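Local atomic coordinates of GlcNAc-alpha-1,4-Gal-releasing endo-beta-galactosidase (Clostridium perfringens, PDB entry 1UPS), a protein that probably hydrolyses O-glycosyl bonds as a calcium-binding family 16 endo-beta-galactosidase, releasing GlcNAc-alpha-1,4-Gal from its glycan substrates. Residues Asn348-Thr353 / Trp365-Trp370; Thr353-His358 / Glu397-Tyr402; Met389-Glu394 / Ser412-Ile417. All blocks are in the same frame, centred on the assembly; numbering follows the deposited sequence. Where two conformers were deposited one is given.

Contact 1: Asn348-Thr353 / Trp365-Trp370; sequences NIENQT and WWSAQW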
loop_
_atom_site.group_PDB
_atom_site.type_symbol
_atom_site.label_atom_id
_atom_site.label_comp_id
_atom_site.label_asym_id
_atom_site.label_seq_id
_atom_site.Cartn_x
_atom_site.Cartn_y
_atom_site.Cartn_z
ATOM N N ASN A 348 25.774 7.536 -0.054
ATOM C CA ASN A 348 25.846 7.016 1.308
ATOM C C ASN A 348 26.322 8.061 2.289
ATOM O O ASN A 348 26.775 9.128 1.877
ATOM C CB ASN A 348 26.757 5.782 1.367
ATOM C CG ASN A 348 28.211 6.134 1.210
ATOM O OD1 ASN A 348 28.926 6.293 2.202
ATOM N ND2 ASN A 348 28.666 6.271 -0.043
ATOM N N ILE A 349 26.212 7.750 3.585
ATOM C CA ILE A 349 26.648 8.671 4.650
ATOM C C ILE A 349 27.563 7.999 5.692
ATOM O O ILE A 349 27.579 8.391 6.867
ATOM C CB ILE A 349 25.447 9.398 5.333
ATOM C CG1 ILE A 349 24.569 8.433 6.144
ATOM C CG2 ILE A 349 24.619 10.189 4.286
ATOM C CD1 ILE A 349 23.521 9.130 7.041
ATOM N N GLU A 350 28.345 7.022 5.245
ATOM C CA GLU A 350 29.180 6.218 6.163
ATOM C C GLU A 350 30.066 7.036 7.113
ATOM O O GLU A 350 30.173 6.711 8.307
ATOM C CB GLU A 350 30.031 5.205 5.382
ATOM C CG GLU A 350 30.711 4.150 6.273
ATOM C CD GLU A 350 29.761 3.089 6.809
ATOM O OE1 GLU A 350 30.211 2.246 7.631
ATOM O OE2 GLU A 350 28.565 3.075 6.430
ATOM N N ASN A 351 30.697 8.091 6.592
ATOM C CA ASN A 351 31.618 8.887 7.401
ATOM C C ASN A 351 30.962 10.039 8.171
ATOM O O ASN A 351 31.644 10.753 8.924
ATOM C CB ASN A 351 32.808 9.376 6.558
ATOM C CG ASN A 351 33.750 8.247 6.163
ATOM O OD1 ASN A 351 34.388 7.622 7.024
ATOM N ND2 ASN A 351 33.856 7.987 4.857
ATOM N N GLN A 352 29.648 10.206 7.982
ATOM C CA GLN A 352 28.839 11.185 8.720
ATOM C C GLN A 352 29.476 12.580 8.733
ATOM O O GLN A 352 29.791 13.141 9.802
ATOM C CB GLN A 352 28.560 10.704 10.154
ATOM C CG GLN A 352 27.744 9.415 10.243
ATOM C CD GLN A 352 27.397 9.056 11.681
ATOM O OE1 GLN A 352 26.427 9.575 12.232
ATOM N NE2 GLN A 352 28.207 8.191 12.300
ATOM N N THR A 353 29.658 13.127 7.537
ATOM C CA THR A 353 30.317 14.413 7.341
ATOM C C THR A 353 29.350 15.600 7.238
ATOM O O THR A 353 29.792 16.763 7.121
ATOM C CB THR A 353 31.146 14.375 6.048
ATOM O OG1 THR A 353 30.260 14.324 4.913
ATOM C CG2 THR A 353 31.966 13.085 5.953
ATOM N N TRP A 365 25.581 -1.986 3.438
ATOM C CA TRP A 365 25.736 -0.857 4.359
ATOM C C TRP A 365 24.427 -0.095 4.491
ATOM O O TRP A 365 23.879 0.407 3.487
ATOM C CB TRP A 365 26.822 0.102 3.872
ATOM C CG TRP A 365 28.249 -0.352 4.111
ATOM C CD1 TRP A 365 28.678 -1.587 4.540
ATOM C CD2 TRP A 365 29.427 0.431 3.917
ATOM N NE1 TRP A 365 30.053 -1.608 4.625
ATOM C CE2 TRP A 365 30.536 -0.380 4.251
ATOM C CE3 TRP A 365 29.661 1.752 3.498
ATOM C CZ2 TRP A 365 31.853 0.083 4.173
ATOM C CZ3 TRP A 365 30.968 2.207 3.414
ATOM C CH2 TRP A 365 32.046 1.374 3.749
ATOM N N TRP A 366 23.922 -0.006 5.719
ATOM C CA TRP A 366 22.680 0.729 5.961
ATOM C C TRP A 366 22.840 2.221 5.647
ATOM O O TRP A 366 21.845 2.904 5.344
ATOM C CB TRP A 366 22.199 0.549 7.400
ATOM C CG TRP A 366 21.619 -0.815 7.698
ATOM C CD1 TRP A 366 21.773 -1.964 6.968
ATOM C CD2 TRP A 366 20.782 -1.154 8.802
ATOM N NE1 TRP A 366 21.096 -3.003 7.567
ATOM C CE2 TRP A 366 20.467 -2.529 8.688
ATOM C CE3 TRP A 366 20.264 -0.434 9.887
ATOM C CZ2 TRP A 366 19.668 -3.198 9.624
ATOM C CZ3 TRP A 366 19.463 -1.101 10.817
ATOM C CH2 TRP A 366 19.170 -2.468 10.674
ATOM N N SER A 367 24.079 2.725 5.712
ATOM C CA SER A 367 24.338 4.136 5.383
ATOM C C SER A 367 24.083 4.429 3.907
ATOM O O SER A 367 23.963 5.593 3.514
ATOM C CB SER A 367 25.773 4.541 5.739
ATOM O OG SER A 367 26.705 4.095 4.774
ATOM N N ALA A 368 24.007 3.372 3.095
ATOM C CA ALA A 368 23.763 3.522 1.650
ATOM C C ALA A 368 22.332 3.141 1.254
ATOM O O ALA A 368 21.997 3.077 0.059
ATOM C CB ALA A 368 24.781 2.696 0.853
ATOM N N GLN A 369 21.480 2.920 2.247
ATOM C CA GLN A 369 20.100 2.524 1.986
ATOM C C GLN A 369 19.120 3.604 2.439
ATOM O O GLN A 369 19.315 4.235 3.484
ATOM C CB GLN A 369 19.795 1.212 2.689
ATOM C CG GLN A 369 20.624 0.056 2.153
ATOM C CD GLN A 369 20.309 -1.224 2.877
ATOM O OE1 GLN A 369 19.293 -1.305 3.564
ATOM N NE2 GLN A 369 21.175 -2.231 2.736
ATOM N N TRP A 370 18.071 3.802 1.644
ATOM C CA TRP A 370 17.171 4.938 1.831
ATOM C C TRP A 370 15.692 4.544 1.777
ATOM O O TRP A 370 15.304 3.728 0.958
ATOM C CB TRP A 370 17.470 5.991 0.752
ATOM C CG TRP A 370 18.903 6.423 0.729
ATOM C CD1 TRP A 370 19.914 5.876 -0.014
ATOM C CD2 TRP A 370 19.488 7.505 1.469
ATOM N NE1 TRP A 370 21.091 6.542 0.231
ATOM C CE2 TRP A 370 20.859 7.549 1.132
ATOM C CE3 TRP A 370 18.990 8.445 2.393
ATOM C CZ2 TRP A 370 21.746 8.487 1.686
ATOM C CZ3 TRP A 370 19.861 9.382 2.943
ATOM C CH2 TRP A 370 21.232 9.395 2.585
HETATM O O HOH W 1 26.348 1.497 7.110
#
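A type I beta turn from Ile349 to Gln352 meets the short 3-10 segment 366-368 where the backbone N of Ile349 donates to the O of Ser367, 3.1 Å away and bent to 141° at the hydrogen, the donor lying above the carbonyl plane. The same oxygen takes a CA-H...O contact from Asn348 and a hydrogen bond from the ND2 of Asn383. Among the side chains, Glu350 makes the polar link, to Ser367. Its CG is anti to the backbone N and the chain bends at chi2 (74°), which lays the carboxylate over one face of the Trp365 ring: CD of Glu350 sits 3.6 Å from CE3 of Trp365, toward the rim, with the planes 23° apart. From there OE2 of Glu350 accepts a hydrogen bond from OG of Ser367 at 2.7 Å on its anti lone pair. Water 1 also donates to this OE2 (2.8 Å) and accepts from the backbone N of Ser367 (2.9 Å), so two donors grip one carboxylate oxygen. Within the turn, OD1 of Asn348 accepts from the backbone N of Glu350 at 3.2 Å, in the carbonyl plane, making an Asx turn, while ND2 of Asn348 is bound to the O of Tyr346. On the apolar side, CB of Asn348 rests on CB of Ala368 at 3.7 Å, and CG2 of Ile349 approaches CH2 of Trp370 obliquely. In a region consistent with a ricin-like beta-trefoil, the contact packs the loop after strand 346-348 against the entry to strand 370-375, with Asn383 of strand 378-383 touching Ile349 and Trp370.

Contact 2: Thr353-His358 / Glu397-Tyr402; sequences TGYIEH and EGVLQY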
loop_
_atom_site.group_PDB
_atom_site.type_symbol
_atom_site.label_atom_id
_atom_site.label_comp_id
_atom_site.label_asym_id
_atom_site.label_seq_id
_atom_site.Cartn_x
_atom_site.Cartn_y
_atom_site.Cartn_z
ATOM N N THR A 353 29.658 13.127 7.537
ATOM C CA THR A 353 30.317 14.413 7.341
ATOM C C THR A 353 29.350 15.600 7.238
ATOM O O THR A 353 29.792 16.763 7.121
ATOM C CB THR A 353 31.146 14.375 6.048
ATOM O OG1 THR A 353 30.260 14.324 4.913
ATOM C CG2 THR A 353 31.966 13.085 5.953
ATOM N N GLY A 354 28.052 15.301 7.261
ATOM C CA GLY A 354 27.015 16.281 6.981
ATOM C C GLY A 354 26.666 16.359 5.498
ATOM O O GLY A 354 25.688 17.017 5.127
ATOM N N TYR A 355 27.467 15.690 4.663
ATOM C CA TYR A 355 27.263 15.683 3.209
ATOM C C TYR A 355 27.089 14.278 2.672
ATOM O O TYR A 355 27.667 13.316 3.204
ATOM C CB TYR A 355 28.433 16.384 2.486
ATOM C CG TYR A 355 28.570 17.836 2.885
ATOM C CD1 TYR A 355 27.842 18.838 2.225
ATOM C CD2 TYR A 355 29.401 18.207 3.947
ATOM C CE1 TYR A 355 27.953 20.184 2.614
ATOM C CE2 TYR A 355 29.519 19.536 4.346
ATOM C CZ TYR A 355 28.794 20.523 3.680
ATOM O OH TYR A 355 28.920 21.846 4.079
ATOM N N ILE A 356 26.293 14.144 1.611
ATOM C CA ILE A 356 26.152 12.856 0.943
ATOM C C ILE A 356 27.489 12.506 0.294
ATOM O O ILE A 356 28.083 13.337 -0.406
ATOM C CB ILE A 356 25.029 12.899 -0.136
ATOM C CG1 ILE A 356 23.676 13.257 0.492
ATOM C CG2 ILE A 356 24.939 11.549 -0.875
ATOM C CD1 ILE A 356 23.135 12.190 1.465
ATOM N N GLU A 357 27.950 11.275 0.525
ATOM C CA GLU A 357 29.177 10.760 -0.077
ATOM C C GLU A 357 28.830 9.869 -1.266
ATOM O O GLU A 357 27.688 9.434 -1.404
ATOM C CB GLU A 357 29.967 9.939 0.964
ATOM C CG GLU A 357 30.352 10.741 2.199
ATOM C CD GLU A 357 30.982 9.877 3.275
ATOM O OE1 GLU A 357 32.109 9.383 3.038
ATOM O OE2 GLU A 357 30.341 9.680 4.334
ATOM N N HIS A 358 29.810 9.596 -2.122
ATOM C CA HIS A 358 29.618 8.642 -3.217
ATOM C C HIS A 358 30.817 7.708 -3.365
ATOM O O HIS A 358 31.958 8.164 -3.468
ATOM C CB HIS A 358 29.332 9.345 -4.558
ATOM C CG HIS A 358 30.339 10.391 -4.931
ATOM N ND1 HIS A 358 31.437 10.118 -5.715
ATOM C CD2 HIS A 358 30.407 11.715 -4.638
ATOM C CE1 HIS A 358 32.146 11.220 -5.884
ATOM N NE2 HIS A 358 31.545 12.206 -5.240
ATOM N N GLU A 397 24.422 25.177 -0.759
ATOM C CA GLU A 397 25.873 25.323 -0.906
ATOM C C GLU A 397 26.404 24.808 -2.249
ATOM O O GLU A 397 27.628 24.784 -2.461
ATOM C CB GLU A 397 26.593 24.596 0.233
ATOM C CG GLU A 397 26.345 25.215 1.610
ATOM C CD GLU A 397 27.064 24.482 2.734
ATOM O OE1 GLU A 397 27.550 23.349 2.510
ATOM O OE2 GLU A 397 27.133 25.046 3.851
ATOM N N GLY A 398 25.504 24.380 -3.136
ATOM C CA GLY A 398 25.894 23.849 -4.446
ATOM C C GLY A 398 26.196 22.360 -4.439
ATOM O O GLY A 398 26.523 21.781 -5.483
ATOM N N VAL A 399 26.090 21.752 -3.255
ATOM C CA VAL A 399 26.396 20.337 -3.027
ATOM C C VAL A 399 25.308 19.700 -2.167
ATOM O O VAL A 399 24.540 20.405 -1.512
ATOM C CB VAL A 399 27.780 20.133 -2.332
ATOM C CG1 VAL A 399 28.915 20.499 -3.295
ATOM C CG2 VAL A 399 27.890 20.961 -1.051
ATOM N N LEU A 400 25.266 18.370 -2.148
ATOM C CA LEU A 400 24.179 17.633 -1.502
ATOM C C LEU A 400 24.450 17.349 -0.035
ATOM O O LEU A 400 25.521 16.841 0.326
ATOM C CB LEU A 400 23.959 16.306 -2.227
ATOM C CG LEU A 400 22.647 15.559 -2.016
ATOM C CD1 LEU A 400 21.448 16.428 -2.355
ATOM C CD2 LEU A 400 22.637 14.271 -2.880
ATOM N N GLN A 401 23.469 17.670 0.807
ATOM C CA GLN A 401 23.592 17.493 2.261
ATOM C C GLN A 401 22.695 16.367 2.763
ATOM O O GLN A 401 21.812 15.898 2.047
ATOM C CB GLN A 401 23.180 18.775 2.988
ATOM C CG GLN A 401 24.015 20.020 2.660
ATOM C CD GLN A 401 23.367 21.272 3.189
ATOM O OE1 GLN A 401 22.669 21.981 2.445
ATOM N NE2 GLN A 401 23.558 21.540 4.485
ATOM N N TYR A 402 22.920 15.929 4.002
ATOM C CA TYR A 402 21.882 15.199 4.726
ATOM C C TYR A 402 21.744 15.908 6.076
ATOM O O TYR A 402 22.692 16.556 6.550
ATOM C CB TYR A 402 22.202 13.693 4.915
ATOM C CG TYR A 402 23.332 13.465 5.893
ATOM C CD1 TYR A 402 24.649 13.340 5.442
ATOM C CD2 TYR A 402 23.094 13.453 7.276
ATOM C CE1 TYR A 402 25.701 13.165 6.346
ATOM C CE2 TYR A 402 24.132 13.293 8.183
ATOM C CZ TYR A 402 25.426 13.143 7.708
ATOM O OH TYR A 402 26.442 13.010 8.619
HETATM O O HOH W 2 24.788 19.345 6.144
HETATM O O HOH W 3 27.559 15.930 -1.223
#
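The carbonyl O of Leu400 is gripped by two hydrogen bonds, one from the backbone N of Ile356 at 3.1 Å and one from water 3 at 2.7 Å; a long CA-H...O contact from Tyr355 adds to them. Water 3 donates a second time, to the O of Ile356, and so spans both backbones. On the far side of the single bridge between Tyr355 and Gln401, the N of Tyr402 donates to the O of Gly354 at 3.2 Å, the pattern of a non-hydrogen-bonded antiparallel pair. The bridge joins Tyr355, just ahead of strand 357-359, to Gln401 in strand 401-403, in a region consistent with a ricin-like beta-trefoil domain. Tyr402, with CG in the crowded position between N and carbonyl carbon (chi1 70°), swings its ring along Gly354, whose N gives its OH a weak hydrogen bond. OG1 of Thr353 accepts from the N of Tyr355, an ST turn. The Tyr355 hydroxyl donates to the syn lone pair of Glu397 OE1 at 2.6 Å, with ring and carboxylate nearly coplanar, and Lys311 makes a cation-pi contact with the same ring. Ile356 and Leu400 lie side by side, CG1 of Ile356 3.6 Å from CG of Leu400.

Contact 3: Met389-Glu394 / Ser412-Ile417; sequences MSIHTE and SQWQLI
Trp414 reaches from strand 414-419 to strand 390-392, two strands of what is consistent with a ricin-like beta-trefoil, and its indole makes the one direct hydrogen bond across the contact. From CB, CG is anti to the carbonyl carbon and beside the backbone N (chi1 -58°), and chi2 of 93° turns the ring so that its pyrrole N-H points at the opposing backbone. NE1 of Trp414 donates to the O of Ile391 at 3.0 Å; the bond is almost straight (173°) and the oxygen lies in the indole plane, although the donor stands well above the carbonyl plane of Ile391. Further round the edge, CZ2 of Trp414 meets CG2 of Ile391 at 3.9 Å, the two side chains crossing at about a right angle. At the tip, CH2 of Trp414 touches CG2 of Thr393, also at 3.9 Å. Beyond this contact the ring packs on Ile294 and Asn296 of strand 291-296 and on Leu400.

The Ile391 oxygen has a second donor: water 4 gives one hydrogen to it (2.7 Å) and the other to the O of Ser412 (2.7 Å). The indole N-H and water 4 thus both serve the Ile391 oxygen in a buried contact, and the water also serves Ser412 O. A CA-H...O contact from Ser412 meets the Ile391 oxygen as well. Beside it CB of His392 rests on CB of Ser412 at 3.7 Å, while OG of Ser412 turns to the O of Tyr409. The His392 ring is turned away from 412-417, its CG in the crowded position between N and carbonyl carbon; ND1 of His392 accepts the backbone N-H of Glu394 at 2.9 Å, with the nitrogen of Glu394 in the imidazole plane.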
loop_
_atom_site.group_PDB
_atom_site.type_symbol
_atom_site.label_atom_id
_atom_site.label_comp_id
_atom_site.label_asym_id
_atom_site.label_seq_id
_atom_site.Cartn_x
_atom_site.Cartn_y
_atom_site.Cartn_z
ATOM N N MET A 389 17.670 11.378 9.316
ATOM C CA MET A 389 18.425 12.146 8.330
ATOM C C MET A 389 17.809 11.999 6.947
ATOM O O MET A 389 17.564 10.879 6.503
ATOM C CB MET A 389 19.883 11.659 8.292
ATOM C CG MET A 389 20.609 11.744 9.638
ATOM S SD MET A 389 20.714 13.443 10.192
ATOM C CE MET A 389 20.195 13.338 11.892
ATOM N N SER A 390 17.561 13.128 6.276
ATOM C CA SER A 390 17.039 13.130 4.914
ATOM C C SER A 390 18.020 13.856 3.977
ATOM O O SER A 390 18.853 14.648 4.425
ATOM C CB SER A 390 15.644 13.763 4.842
ATOM O OG SER A 390 15.661 15.110 5.271
ATOM N N ILE A 391 17.899 13.579 2.681
ATOM C CA ILE A 391 18.706 14.239 1.654
ATOM C C ILE A 391 18.108 15.609 1.353
ATOM O O ILE A 391 16.914 15.721 1.078
ATOM C CB ILE A 391 18.730 13.392 0.369
ATOM C CG1 ILE A 391 19.267 11.981 0.681
ATOM C CG2 ILE A 391 19.595 14.102 -0.675
ATOM C CD1 ILE A 391 19.539 11.114 -0.576
ATOM N N HIS A 392 18.924 16.653 1.431
ATOM C CA HIS A 392 18.395 18.025 1.270
ATOM C C HIS A 392 19.474 19.007 0.821
ATOM O O HIS A 392 20.670 18.679 0.837
ATOM C CB HIS A 392 17.748 18.536 2.575
ATOM C CG HIS A 392 18.741 18.829 3.660
ATOM N ND1 HIS A 392 19.455 20.012 3.722
ATOM C CD2 HIS A 392 19.170 18.076 4.704
ATOM C CE1 HIS A 392 20.269 19.979 4.765
ATOM N NE2 HIS A 392 20.115 18.815 5.378
ATOM N N THR A 393 19.054 20.207 0.411
ATOM C CA THR A 393 20.006 21.298 0.131
ATOM C C THR A 393 19.599 22.585 0.857
ATOM O O THR A 393 19.606 23.667 0.272
ATOM C CB THR A 393 20.213 21.583 -1.407
ATOM O OG1 THR A 393 18.975 22.018 -1.999
ATOM C CG2 THR A 393 20.580 20.310 -2.174
ATOM N N GLU A 394 19.253 22.471 2.135
ATOM C CA GLU A 394 18.715 23.610 2.883
ATOM C C GLU A 394 19.740 24.734 3.132
ATOM O O GLU A 394 19.345 25.861 3.448
ATOM C CB GLU A 394 18.049 23.146 4.194
ATOM C CG GLU A 394 17.355 24.235 5.036
ATOM C CD GLU A 394 16.274 25.045 4.313
ATOM O OE1 GLU A 394 15.961 26.178 4.780
ATOM O OE2 GLU A 394 15.722 24.574 3.294
ATOM N N SER A 412 14.213 19.582 0.669
ATOM C CA SER A 412 14.335 18.143 0.936
ATOM C C SER A 412 13.426 17.271 0.052
ATOM O O SER A 412 13.317 16.045 0.270
ATOM C CB SER A 412 14.070 17.822 2.428
ATOM O OG SER A 412 12.674 17.861 2.741
ATOM N N GLN A 413 12.777 17.895 -0.925
ATOM C CA GLN A 413 11.810 17.214 -1.776
ATOM C C GLN A 413 12.381 17.111 -3.189
ATOM O O GLN A 413 12.939 18.099 -3.708
ATOM C CB GLN A 413 10.478 17.979 -1.783
ATOM C CG GLN A 413 9.773 17.942 -0.438
ATOM C CD GLN A 413 8.388 18.576 -0.461
ATOM O OE1 GLN A 413 7.832 18.861 -1.530
ATOM N NE2 GLN A 413 7.815 18.789 0.728
ATOM N N TRP A 414 12.252 15.917 -3.774
ATOM C CA TRP A 414 12.930 15.559 -5.029
ATOM C C TRP A 414 11.979 14.950 -6.042
ATOM O O TRP A 414 11.008 14.282 -5.681
ATOM C CB TRP A 414 14.043 14.547 -4.740
ATOM C CG TRP A 414 15.015 15.076 -3.766
ATOM C CD1 TRP A 414 14.987 14.909 -2.403
ATOM C CD2 TRP A 414 16.124 15.919 -4.046
ATOM N NE1 TRP A 414 16.046 15.567 -1.826
ATOM C CE2 TRP A 414 16.760 16.202 -2.812
ATOM C CE3 TRP A 414 16.680 16.442 -5.222
ATOM C CZ2 TRP A 414 17.908 16.994 -2.722
ATOM C CZ3 TRP A 414 17.816 17.225 -5.136
ATOM C CH2 TRP A 414 18.419 17.500 -3.896
ATOM N N GLN A 415 12.278 15.167 -7.324
ATOM C CA GLN A 415 11.517 14.562 -8.405
ATOM C C GLN A 415 12.424 13.564 -9.111
ATOM O O GLN A 415 13.468 13.955 -9.608
ATOM C CB GLN A 415 11.120 15.669 -9.401
ATOM C CG GLN A 415 9.770 15.546 -9.984
ATOM C CD GLN A 415 9.441 16.670 -10.977
ATOM O OE1 GLN A 415 9.995 17.778 -10.909
ATOM N NE2 GLN A 415 8.527 16.383 -11.882
ATOM N N LEU A 416 12.043 12.288 -9.152
ATOM C CA LEU A 416 12.782 11.326 -9.986
ATOM C C LEU A 416 12.142 11.290 -11.356
ATOM O O LEU A 416 10.967 10.907 -11.491
ATOM C CB LEU A 416 12.794 9.930 -9.372
ATOM C CG LEU A 416 14.069 9.719 -8.544
ATOM C CD1 LEU A 416 14.012 10.570 -7.300
ATOM C CD2 LEU A 416 14.277 8.273 -8.221
ATOM N N ILE A 417 12.916 11.682 -12.365
ATOM C CA ILE A 417 12.399 11.841 -13.721
ATOM C C ILE A 417 12.997 10.781 -14.635
ATOM O O ILE A 417 14.195 10.837 -14.931
ATOM C CB ILE A 417 12.742 13.261 -14.240
ATOM C CG1 ILE A 417 12.132 14.318 -13.314
ATOM C CG2 ILE A 417 12.235 13.465 -15.670
ATOM C CD1 ILE A 417 12.692 15.699 -13.541
HETATM O O HOH W 4 14.849 14.010 1.195
#

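In the fold
Following the chain toward the C terminus, 348-353 leads straight into 353-358, so contacts 1 and 2 share Thr353. Contact 1 closes a short loop when 365-370 returns, spanning strand 357-359. Contact 2 closes a longer one at 397-402 and crosses contact 1. Contact 3 opens at 389-394, inside the span of contact 2, and closes at 412-417, so it crosses contact 2 but follows contact 1 in series. Side chains join them: Ile349 packs on Tyr402, Trp370 on Ile391, and Leu400 on Ile391, while Gln401 and His392 are backbone partners. Together they tie strand pairs 346-348/357-359 and 390-392/401-403 to strands 370-375 and 414-419.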